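Local coordinates for designed helical repeat protein (Synthetic construct, PDB 5CWQ) that has no known natural function, being a de novo designed chain of repeated helices that serves as a test of computational repeat-protein design, at residues A[73-81]-A[92-100]; A[130-138]-A[149-157]. One frame throughout, in Å; residues are numbered along the deposited sequence. Where two conformers were deposited one is given.

Interaction 1 (A[73-81]-A[92-100]); sequences VLEEARKVS and VLALALIAI
I100 drops as a knob into a hole on helix 60-86 made by L74, A77, R78 and S81: its CB and CG2 lean on L74, its CG1 on A77, and its CD1 reaches the backbone of A77 and R78. I100 CB faces L74 CD1 at 4.2 Å. The branch CG2 meets the same methyl more closely, L74 CD1 to I100 CG2 being 3.5 Å, with the two side chains running obliquely past each other. I100 CG1 presses on A77 CB at 3.5 Å, tighter than ordinary carbon contact. With CG1 placed opposite the carbonyl carbon (chi1 -74°) and the chain continuing extended (chi2 170°), the end methyl I100 CD1 lies 3.9 Å from A77 O. Further along, A96 CB faces A77 O and the backbone of S81, while L93 CD1 touches S81 CB at 3.7 Å. S81 turns its hydroxyl back to its own helix, S81 OG donating to R78 O over 2.6 Å. V80 CG1 and V92 CG1 meet at 3.9 Å, the valines crossing nearly at right angles. An isoleucine knob set against A77, with A96 and A99 of its own helix also turned to the partner, fits a closely packed antiparallel hairpin of a designed helical repeat fold.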
ATOM      1  N   VAL A  73      -9.664  -6.195   5.535  1.00 34.62           N
ATOM      2  CA  VAL A  73      -8.238  -6.512   5.509  1.00 32.08           C
ATOM      3  C   VAL A  73      -7.471  -5.512   6.367  1.00 29.79           C
ATOM      4  O   VAL A  73      -6.563  -5.883   7.110  1.00 28.89           O
ATOM      5  CB  VAL A  73      -7.678  -6.494   4.069  1.00 31.57           C
ATOM      6  CG1 VAL A  73      -6.164  -6.692   4.062  1.00 30.71           C
ATOM      7  CG2 VAL A  73      -8.345  -7.565   3.231  1.00 32.95           C
ATOM      8  N   LEU A  74      -7.853  -4.244   6.251  1.00 29.26           N
ATOM      9  CA  LEU A  74      -7.245  -3.170   7.023  1.00 30.20           C
ATOM     10  C   LEU A  74      -7.339  -3.435   8.524  1.00 31.08           C
ATOM     11  O   LEU A  74      -6.339  -3.370   9.238  1.00 31.40           O
ATOM     12  CB  LEU A  74      -7.918  -1.839   6.675  1.00 33.63           C
ATOM     13  CG  LEU A  74      -7.600  -0.630   7.555  1.00 38.21           C
ATOM     14  CD1 LEU A  74      -6.111  -0.375   7.601  1.00 37.99           C
ATOM     15  CD2 LEU A  74      -8.332   0.595   7.037  1.00 41.53           C
ATOM     16  N   GLU A  75      -8.543  -3.741   8.994  1.00 33.00           N
ATOM     17  CA  GLU A  75      -8.777  -3.975  10.413  1.00 35.84           C
ATOM     18  C   GLU A  75      -8.036  -5.213  10.915  1.00 35.05           C
ATOM     19  O   GLU A  75      -7.515  -5.224  12.031  1.00 33.97           O
ATOM     20  CB  GLU A  75     -10.276  -4.108  10.678  1.00 40.29           C
ATOM     21  CG  GLU A  75     -11.027  -2.790  10.522  1.00 44.85           C
ATOM     22  CD  GLU A  75     -12.523  -2.965  10.345  1.00 50.60           C
ATOM     23  OE1 GLU A  75     -12.973  -4.103  10.104  1.00 52.97           O
ATOM     24  OE2 GLU A  75     -13.252  -1.954  10.441  1.00 52.71           O
ATOM     25  N   GLU A  76      -7.979  -6.253  10.088  1.00 35.13           N
ATOM     26  CA  GLU A  76      -7.247  -7.462  10.449  1.00 34.85           C
ATOM     27  C   GLU A  76      -5.750  -7.180  10.520  1.00 30.23           C
ATOM     28  O   GLU A  76      -5.067  -7.638  11.435  1.00 28.58           O
ATOM     29  CB  GLU A  76      -7.531  -8.589   9.453  1.00 38.40           C
ATOM     30  CG  GLU A  76      -8.937  -9.158   9.565  1.00 43.48           C
ATOM     31  CD  GLU A  76      -9.181 -10.338   8.640  1.00 47.62           C
ATOM     32  OE1 GLU A  76      -8.220 -11.082   8.345  1.00 48.51           O
ATOM     33  OE2 GLU A  76     -10.338 -10.521   8.211  1.00 49.77           O
ATOM     34  N   ALA A  77      -5.246  -6.416   9.557  1.00 28.67           N
ATOM     35  CA  ALA A  77      -3.826  -6.095   9.516  1.00 27.74           C
ATOM     36  C   ALA A  77      -3.448  -5.175  10.678  1.00 28.91           C
ATOM     37  O   ALA A  77      -2.330  -5.239  11.188  1.00 28.45           O
ATOM     38  CB  ALA A  77      -3.461  -5.458   8.181  1.00 26.63           C
ATOM     39  N   ARG A  78      -4.386  -4.327  11.098  1.00 31.64           N
ATOM     40  CA  ARG A  78      -4.192  -3.488  12.280  1.00 33.77           C
ATOM     41  C   ARG A  78      -3.970  -4.338  13.526  1.00 34.12           C
ATOM     42  O   ARG A  78      -3.137  -4.014  14.373  1.00 33.47           O
ATOM     43  CB  ARG A  78      -5.396  -2.573  12.502  1.00 37.28           C
ATOM     44  CG  ARG A  78      -5.423  -1.321  11.648  1.00 41.10           C
ATOM     45  CD  ARG A  78      -6.740  -0.581  11.838  1.00 46.79           C
ATOM     46  NE  ARG A  78      -6.785   0.686  11.114  1.00 49.96           N
ATOM     47  CZ  ARG A  78      -7.877   1.437  10.990  1.00 52.17           C
ATOM     48  NH1 ARG A  78      -9.021   1.048  11.537  1.00 54.65           N
ATOM     49  NH2 ARG A  78      -7.828   2.578  10.314  1.00 51.22           N
ATOM     50  N   LYS A  79      -4.730  -5.421  13.637  1.00 35.82           N
ATOM     51  CA  LYS A  79      -4.619  -6.316  14.781  1.00 38.99           C
ATOM     52  C   LYS A  79      -3.263  -7.019  14.777  1.00 35.26           C
ATOM     53  O   LYS A  79      -2.621  -7.151  15.817  1.00 34.66           O
ATOM     54  CB  LYS A  79      -5.753  -7.341  14.770  1.00 47.28           C
ATOM     55  CG  LYS A  79      -5.821  -8.210  16.016  1.00 57.07           C
ATOM     56  CD  LYS A  79      -6.903  -9.272  15.891  1.00 67.61           C
ATOM     57  CE  LYS A  79      -7.024 -10.105  17.160  1.00 76.87           C
ATOM     58  NZ  LYS A  79      -8.000 -11.222  17.013  1.00 82.94           N
ATOM     59  N   VAL A  80      -2.833  -7.465  13.602  1.00 33.71           N
ATOM     60  CA  VAL A  80      -1.553  -8.153  13.469  1.00 33.24           C
ATOM     61  C   VAL A  80      -0.399  -7.223  13.833  1.00 31.66           C
ATOM     62  O   VAL A  80       0.576  -7.648  14.454  1.00 31.45           O
ATOM     63  CB  VAL A  80      -1.350  -8.696  12.035  1.00 33.84           C
ATOM     64  CG1 VAL A  80       0.046  -9.299  11.865  1.00 33.33           C
ATOM     65  CG2 VAL A  80      -2.413  -9.733  11.713  1.00 35.18           C
ATOM     66  N   SER A  81      -0.511  -5.956  13.446  1.00 31.72           N
ATOM     67  CA  SER A  81       0.525  -4.982  13.756  1.00 33.95           C
ATOM     68  C   SER A  81       0.612  -4.776  15.267  1.00 34.23           C
ATOM     69  O   SER A  81       1.701  -4.635  15.820  1.00 34.86           O
ATOM     70  CB  SER A  81       0.255  -3.651  13.048  1.00 36.90           C
ATOM     71  OG  SER A  81      -0.906  -3.023  13.559  1.00 39.96           O
ATOM     72  N   VAL A  92       7.389  -8.670  10.919  1.00 30.79           N
ATOM     73  CA  VAL A  92       5.955  -8.901  10.811  1.00 28.77           C
ATOM     74  C   VAL A  92       5.209  -7.569  10.833  1.00 28.37           C
ATOM     75  O   VAL A  92       4.230  -7.388  10.108  1.00 29.28           O
ATOM     76  CB  VAL A  92       5.444  -9.811  11.950  1.00 28.56           C
ATOM     77  CG1 VAL A  92       3.927  -9.969  11.893  1.00 28.11           C
ATOM     78  CG2 VAL A  92       6.117 -11.173  11.881  1.00 28.96           C
ATOM     79  N   LEU A  93       5.673  -6.641  11.664  1.00 28.53           N
ATOM     80  CA  LEU A  93       5.070  -5.315  11.731  1.00 29.80           C
ATOM     81  C   LEU A  93       5.113  -4.648  10.361  1.00 30.67           C
ATOM     82  O   LEU A  93       4.103  -4.135   9.883  1.00 31.68           O
ATOM     83  CB  LEU A  93       5.788  -4.440  12.765  1.00 30.28           C
ATOM     84  CG  LEU A  93       5.346  -2.973  12.841  1.00 30.12           C
ATOM     85  CD1 LEU A  93       3.852  -2.851  13.136  1.00 29.62           C
ATOM     86  CD2 LEU A  93       6.166  -2.228  13.890  1.00 31.24           C
ATOM     87  N   ALA A  94       6.284  -4.669   9.733  1.00 30.47           N
ATOM     88  CA  ALA A  94       6.468  -4.043   8.430  1.00 29.59           C
ATOM     89  C   ALA A  94       5.555  -4.684   7.392  1.00 27.96           C
ATOM     90  O   ALA A  94       4.950  -3.990   6.575  1.00 28.10           O
ATOM     91  CB  ALA A  94       7.926  -4.139   7.993  1.00 30.08           C
ATOM     92  N   LEU A  95       5.454  -6.008   7.433  1.00 26.71           N
ATOM     93  CA  LEU A  95       4.581  -6.737   6.518  1.00 26.86           C
ATOM     94  C   LEU A  95       3.118  -6.352   6.731  1.00 26.61           C
ATOM     95  O   LEU A  95       2.365  -6.193   5.770  1.00 26.67           O
ATOM     96  CB  LEU A  95       4.762  -8.247   6.699  1.00 29.25           C
ATOM     97  CG  LEU A  95       6.123  -8.799   6.265  1.00 31.08           C
ATOM     98  CD1 LEU A  95       6.356 -10.183   6.854  1.00 32.00           C
ATOM     99  CD2 LEU A  95       6.222  -8.839   4.748  1.00 31.90           C
ATOM    100  N   ALA A  96       2.722  -6.203   7.991  1.00 26.80           N
ATOM    101  CA  ALA A  96       1.358  -5.802   8.317  1.00 27.14           C
ATOM    102  C   ALA A  96       1.066  -4.406   7.779  1.00 27.68           C
ATOM    103  O   ALA A  96      -0.029  -4.138   7.285  1.00 28.39           O
ATOM    104  CB  ALA A  96       1.133  -5.849   9.822  1.00 27.47           C
ATOM    105  N   LEU A  97       2.053  -3.521   7.874  1.00 28.01           N
ATOM    106  CA  LEU A  97       1.895  -2.151   7.399  1.00 27.84           C
ATOM    107  C   LEU A  97       1.755  -2.106   5.881  1.00 26.59           C
ATOM    108  O   LEU A  97       1.046  -1.252   5.344  1.00 26.47           O
ATOM    109  CB  LEU A  97       3.076  -1.291   7.848  1.00 28.86           C
ATOM    110  CG  LEU A  97       3.164  -1.011   9.351  1.00 31.82           C
ATOM    111  CD1 LEU A  97       4.457  -0.285   9.687  1.00 31.12           C
ATOM    112  CD2 LEU A  97       1.967  -0.209   9.842  1.00 34.68           C
ATOM    113  N   ILE A  98       2.425  -3.024   5.191  1.00 25.86           N
ATOM    114  CA  ILE A  98       2.278  -3.136   3.745  1.00 24.93           C
ATOM    115  C   ILE A  98       0.839  -3.527   3.417  1.00 26.46           C
ATOM    116  O   ILE A  98       0.233  -2.966   2.505  1.00 25.37           O
ATOM    117  CB  ILE A  98       3.267  -4.168   3.140  1.00 23.14           C
ATOM    118  CG1 ILE A  98       4.705  -3.654   3.262  1.00 22.94           C
ATOM    119  CG2 ILE A  98       2.943  -4.456   1.665  1.00 22.16           C
ATOM    120  CD1 ILE A  98       5.768  -4.707   2.963  1.00 23.56           C
ATOM    121  N   ALA A  99       0.292  -4.480   4.166  1.00 29.46           N
ATOM    122  CA  ALA A  99      -1.087  -4.912   3.952  1.00 30.12           C
ATOM    123  C   ALA A  99      -2.049  -3.757   4.209  1.00 27.40           C
ATOM    124  O   ALA A  99      -2.999  -3.545   3.453  1.00 27.55           O
ATOM    125  CB  ALA A  99      -1.425  -6.093   4.848  1.00 31.39           C
ATOM    126  N   ILE A 100      -1.788  -3.014   5.280  1.00 25.08           N
ATOM    127  CA  ILE A 100      -2.589  -1.848   5.635  1.00 25.51           C
ATOM    128  C   ILE A 100      -2.547  -0.810   4.517  1.00 27.77           C
ATOM    129  O   ILE A 100      -3.589  -0.341   4.059  1.00 29.04           O
ATOM    130  CB  ILE A 100      -2.095  -1.221   6.967  1.00 27.49           C
ATOM    131  CG1 ILE A 100      -2.522  -2.101   8.146  1.00 28.04           C
ATOM    132  CG2 ILE A 100      -2.640   0.196   7.161  1.00 27.98           C
ATOM    133  CD1 ILE A 100      -1.887  -1.722   9.482  1.00 28.15           C
TER

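Interaction 2 (A[130-138]-A[149-157]); sequences VLEEARKVS and VLALALIAI
A134 and I157 meet where helix segments 130-138 and 149-157 run antiparallel, at 163° between their directions, with axes approaching to 8.4 Å. The CA atoms of S138 and L150 lie 4.9 Å apart at one end of the register, and L131 pairs with I157 at the other. Alanines allow this spacing: A134 CB rests on A156 CB, and A153 CB lies 3.7 Å from A134 O, close to the backbone N of S138. I157 is the knob, held among L131, A134, R135 and S138. I157 CG1 is pressed to 3.5 Å from A134 CB, I157 CG2 touches L131 CD1 with the side chains nearly perpendicular, and I157 CD1 comes 3.8 Å from A134 O. Cut back to alanine, I157 would lose CG1, CG2 and CD1, which is likely to open a gap beside L131 and A134. The first torsion of L150 (chi1 171°) swings its branch toward the other helix, bringing L150 CD1 3.5 Å from S138 O. V137 CG1 is shared by V149 CG1 and A153 CB. R135 passes its CG by I157 CD1 and then extends away, laying one face of its guanidinium against L131 CD2, while its NH2 forms a salt bridge with D183 on helix 174-201. In the conformer given, the buried hydroxyl of S138 turns to its own helix, S138 OG donating to R135 O over 2.6 Å, tilted 32° from the carbonyl plane. No hydrogen bond crosses between the segments, so their direct association rests on shape and apolar burial, burying 422 Å² summed over both segments.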
ATOM      1  N   VAL A 130      -0.719   5.561   8.263  1.00 33.31           N
ATOM      2  CA  VAL A 130       0.162   4.428   8.015  1.00 32.47           C
ATOM      3  C   VAL A 130       1.527   4.915   7.527  1.00 30.09           C
ATOM      4  O   VAL A 130       2.554   4.291   7.808  1.00 29.22           O
ATOM      5  CB  VAL A 130      -0.454   3.447   6.987  1.00 32.91           C
ATOM      6  CG1 VAL A 130      -0.597   4.105   5.625  1.00 33.70           C
ATOM      7  CG2 VAL A 130       0.377   2.179   6.890  1.00 32.44           C
ATOM      8  N   LEU A 131       1.528   6.036   6.810  1.00 29.68           N
ATOM      9  CA  LEU A 131       2.766   6.669   6.372  1.00 29.86           C
ATOM     10  C   LEU A 131       3.646   7.008   7.571  1.00 30.90           C
ATOM     11  O   LEU A 131       4.842   6.716   7.582  1.00 30.41           O
ATOM     12  CB  LEU A 131       2.466   7.933   5.565  1.00 32.85           C
ATOM     13  CG  LEU A 131       3.646   8.859   5.260  1.00 37.02           C
ATOM     14  CD1 LEU A 131       4.695   8.133   4.441  1.00 36.85           C
ATOM     15  CD2 LEU A 131       3.166  10.102   4.535  1.00 39.62           C
ATOM     16  N   GLU A 132       3.043   7.628   8.579  1.00 33.37           N
ATOM     17  CA  GLU A 132       3.769   8.019   9.778  1.00 36.65           C
ATOM     18  C   GLU A 132       4.270   6.791  10.534  1.00 33.85           C
ATOM     19  O   GLU A 132       5.400   6.773  11.022  1.00 33.13           O
ATOM     20  CB  GLU A 132       2.882   8.881  10.678  1.00 43.27           C
ATOM     21  CG  GLU A 132       2.579  10.256  10.093  1.00 48.61           C
ATOM     22  CD  GLU A 132       1.475  10.989  10.832  1.00 53.56           C
ATOM     23  OE1 GLU A 132       0.927  10.430  11.806  1.00 56.05           O
ATOM     24  OE2 GLU A 132       1.153  12.130  10.434  1.00 54.69           O
ATOM     25  N   GLU A 133       3.433   5.762  10.619  1.00 33.14           N
ATOM     26  CA  GLU A 133       3.821   4.528  11.295  1.00 34.28           C
ATOM     27  C   GLU A 133       4.980   3.854  10.567  1.00 31.80           C
ATOM     28  O   GLU A 133       5.933   3.399  11.192  1.00 28.80           O
ATOM     29  CB  GLU A 133       2.637   3.565  11.396  1.00 37.68           C
ATOM     30  CG  GLU A 133       1.519   4.054  12.303  1.00 45.00           C
ATOM     31  CD  GLU A 133       0.440   3.008  12.520  1.00 50.55           C
ATOM     32  OE1 GLU A 133       0.786   1.838  12.791  1.00 52.23           O
ATOM     33  OE2 GLU A 133      -0.755   3.357  12.418  1.00 53.00           O
ATOM     34  N   ALA A 134       4.893   3.797   9.241  1.00 33.71           N
ATOM     35  CA  ALA A 134       5.922   3.149   8.436  1.00 34.13           C
ATOM     36  C   ALA A 134       7.233   3.932   8.492  1.00 34.00           C
ATOM     37  O   ALA A 134       8.316   3.346   8.444  1.00 34.36           O
ATOM     38  CB  ALA A 134       5.451   3.001   7.002  1.00 32.99           C
ATOM     39  N   ARG A 135       7.128   5.254   8.593  1.00 33.21           N
ATOM     40  CA  ARG A 135       8.303   6.112   8.729  1.00 33.80           C
ATOM     41  C   ARG A 135       9.094   5.772   9.989  1.00 34.28           C
ATOM     42  O   ARG A 135      10.323   5.720   9.963  1.00 33.94           O
ATOM     43  CB  ARG A 135       7.893   7.586   8.757  1.00 36.77           C
ATOM     44  CG  ARG A 135       7.692   8.208   7.382  1.00 37.88           C
ATOM     45  CD  ARG A 135       7.136   9.621   7.492  1.00 41.65           C
ATOM     46  NE  ARG A 135       7.034  10.282   6.193  1.00 43.08           N
ATOM     47  CZ  ARG A 135       6.447  11.460   5.993  1.00 46.21           C
ATOM     48  NH1 ARG A 135       5.895  12.114   7.006  1.00 48.97           N
ATOM     49  NH2 ARG A 135       6.406  11.984   4.776  1.00 46.38           N
ATOM     50  N   LYS A 136       8.386   5.539  11.090  1.00 35.67           N
ATOM     51  CA  LYS A 136       9.027   5.180  12.349  1.00 39.62           C
ATOM     52  C   LYS A 136       9.757   3.844  12.230  1.00 36.23           C
ATOM     53  O   LYS A 136      10.879   3.694  12.720  1.00 35.90           O
ATOM     54  CB  LYS A 136       7.992   5.121  13.476  1.00 47.07           C
ATOM     55  CG  LYS A 136       7.333   6.458  13.776  1.00 56.23           C
ATOM     56  CD  LYS A 136       6.105   6.298  14.663  1.00 64.03           C
ATOM     57  CE  LYS A 136       5.331   7.601  14.780  1.00 70.78           C
ATOM     58  NZ  LYS A 136       4.062   7.435  15.542  1.00 74.41           N
ATOM     59  N   VAL A 137       9.118   2.878  11.578  1.00 34.01           N
ATOM     60  CA  VAL A 137       9.704   1.551  11.410  1.00 33.17           C
ATOM     61  C   VAL A 137      10.960   1.634  10.552  1.00 31.90           C
ATOM     62  O   VAL A 137      11.952   0.959  10.827  1.00 33.15           O
ATOM     63  CB  VAL A 137       8.698   0.562  10.775  1.00 32.21           C
ATOM     64  CG1 VAL A 137       9.350  -0.797  10.511  1.00 31.10           C
ATOM     65  CG2 VAL A 137       7.488   0.391  11.675  1.00 33.45           C
ATOM     66  N   SER A 138      10.924   2.470   9.518  0.59 30.73           N
ATOM     67  CA  SER A 138      12.068   2.618   8.624  0.59 30.15           C
ATOM     68  C   SER A 138      13.244   3.265   9.350  0.59 32.18           C
ATOM     69  O   SER A 138      14.400   2.902   9.120  0.59 31.69           O
ATOM     70  CB  SER A 138      11.690   3.445   7.391  0.59 29.24           C
ATOM     71  OG  SER A 138      11.376   4.780   7.743  0.59 31.04           O
ATOM     72  N   VAL A 149      13.928  -5.252   6.857  1.00 33.89           N
ATOM     73  CA  VAL A 149      12.827  -4.534   7.489  1.00 31.71           C
ATOM     74  C   VAL A 149      12.735  -3.119   6.932  1.00 29.37           C
ATOM     75  O   VAL A 149      11.642  -2.614   6.684  1.00 27.80           O
ATOM     76  CB  VAL A 149      12.986  -4.478   9.026  1.00 32.08           C
ATOM     77  CG1 VAL A 149      11.912  -3.592   9.661  1.00 31.47           C
ATOM     78  CG2 VAL A 149      12.926  -5.878   9.613  1.00 32.65           C
ATOM     79  N   LEU A 150      13.889  -2.488   6.738  1.00 29.57           N
ATOM     80  CA  LEU A 150      13.939  -1.147   6.172  1.00 29.52           C
ATOM     81  C   LEU A 150      13.253  -1.121   4.813  1.00 27.87           C
ATOM     82  O   LEU A 150      12.402  -0.269   4.554  1.00 27.02           O
ATOM     83  CB  LEU A 150      15.387  -0.667   6.041  1.00 30.61           C
ATOM     84  CG  LEU A 150      15.606   0.636   5.262  1.00 32.12           C
ATOM     85  CD1 LEU A 150      14.783   1.773   5.843  1.00 32.03           C
ATOM     86  CD2 LEU A 150      17.082   1.007   5.246  1.00 34.54           C
ATOM     87  N   ALA A 151      13.617  -2.068   3.957  1.00 28.11           N
ATOM     88  CA  ALA A 151      13.063  -2.131   2.610  1.00 28.54           C
ATOM     89  C   ALA A 151      11.556  -2.375   2.647  1.00 28.03           C
ATOM     90  O   ALA A 151      10.812  -1.821   1.837  1.00 27.77           O
ATOM     91  CB  ALA A 151      13.762  -3.215   1.800  1.00 28.68           C
ATOM     92  N   LEU A 152      11.103  -3.198   3.588  1.00 27.70           N
ATOM     93  CA  LEU A 152       9.677  -3.480   3.722  1.00 26.95           C
ATOM     94  C   LEU A 152       8.924  -2.230   4.153  1.00 26.23           C
ATOM     95  O   LEU A 152       7.854  -1.925   3.623  1.00 27.01           O
ATOM     96  CB  LEU A 152       9.438  -4.612   4.722  1.00 27.12           C
ATOM     97  CG  LEU A 152       9.884  -5.995   4.248  1.00 26.53           C
ATOM     98  CD1 LEU A 152       9.846  -6.996   5.395  1.00 26.48           C
ATOM     99  CD2 LEU A 152       9.024  -6.476   3.085  1.00 25.47           C
ATOM    100  N   ALA A 153       9.490  -1.506   5.113  1.00 25.14           N
ATOM    101  CA  ALA A 153       8.900  -0.259   5.573  1.00 24.98           C
ATOM    102  C   ALA A 153       8.806   0.751   4.431  1.00 24.67           C
ATOM    103  O   ALA A 153       7.837   1.495   4.339  1.00 25.09           O
ATOM    104  CB  ALA A 153       9.710   0.321   6.736  1.00 26.06           C
ATOM    105  N   LEU A 154       9.804   0.766   3.552  1.00 25.22           N
ATOM    106  CA  LEU A 154       9.809   1.713   2.437  1.00 24.97           C
ATOM    107  C   LEU A 154       8.699   1.396   1.436  1.00 23.15           C
ATOM    108  O   LEU A 154       8.134   2.298   0.816  1.00 22.89           O
ATOM    109  CB  LEU A 154      11.169   1.712   1.731  1.00 25.57           C
ATOM    110  CG  LEU A 154      12.333   2.330   2.513  1.00 27.11           C
ATOM    111  CD1 LEU A 154      13.635   2.145   1.754  1.00 28.23           C
ATOM    112  CD2 LEU A 154      12.097   3.807   2.805  1.00 27.28           C
ATOM    113  N   ILE A 155       8.392   0.112   1.280  1.00 22.62           N
ATOM    114  CA  ILE A 155       7.288  -0.312   0.428  1.00 22.12           C
ATOM    115  C   ILE A 155       5.976   0.198   1.013  1.00 22.99           C
ATOM    116  O   ILE A 155       5.135   0.741   0.295  1.00 22.59           O
ATOM    117  CB  ILE A 155       7.245  -1.852   0.276  1.00 21.79           C
ATOM    118  CG1 ILE A 155       8.481  -2.345  -0.478  1.00 23.34           C
ATOM    119  CG2 ILE A 155       5.983  -2.302  -0.463  1.00 20.58           C
ATOM    120  CD1 ILE A 155       8.684  -3.854  -0.423  1.00 24.29           C
ATOM    121  N   ALA A 156       5.809   0.029   2.321  1.00 24.64           N
ATOM    122  CA  ALA A 156       4.608   0.498   2.998  1.00 25.17           C
ATOM    123  C   ALA A 156       4.469   2.009   2.835  1.00 24.75           C
ATOM    124  O   ALA A 156       3.374   2.521   2.603  1.00 24.89           O
ATOM    125  CB  ALA A 156       4.642   0.114   4.478  1.00 25.97           C
ATOM    126  N   ILE A 157       5.590   2.715   2.946  1.00 24.96           N
ATOM    127  CA  ILE A 157       5.612   4.162   2.765  1.00 26.64           C
ATOM    128  C   ILE A 157       5.195   4.543   1.349  1.00 27.55           C
ATOM    129  O   ILE A 157       4.355   5.420   1.162  1.00 28.04           O
ATOM    130  CB  ILE A 157       7.014   4.735   3.072  1.00 27.19           C
ATOM    131  CG1 ILE A 157       7.277   4.670   4.578  1.00 28.45           C
ATOM    132  CG2 ILE A 157       7.143   6.183   2.593  1.00 27.36           C
ATOM    133  CD1 ILE A 157       8.716   4.931   4.974  1.00 29.47           C
TER

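In the fold
Interaction 1 and interaction 2 are successive copies of one hairpin contact with identical segment sequences, their centres about 12 Å apart. They join directly: segment 92-100 packs against both segments of interaction 2. I100 CG2 meets V130 CG2 at 3.6 Å and L93 CD2 meets V137 CG2 at 3.7 Å, while A94 CB lies 3.6 Å from L152 CB. Thus the helix that receives 73-81 on one side also carries the core onward to the next hairpin. Segment 73-81 also packs on helix 33-57, and 149-157 on helix 204-230, continuing the stack both ways. Nothing here marks an active site or ligand pocket; the contacts build the repeat core.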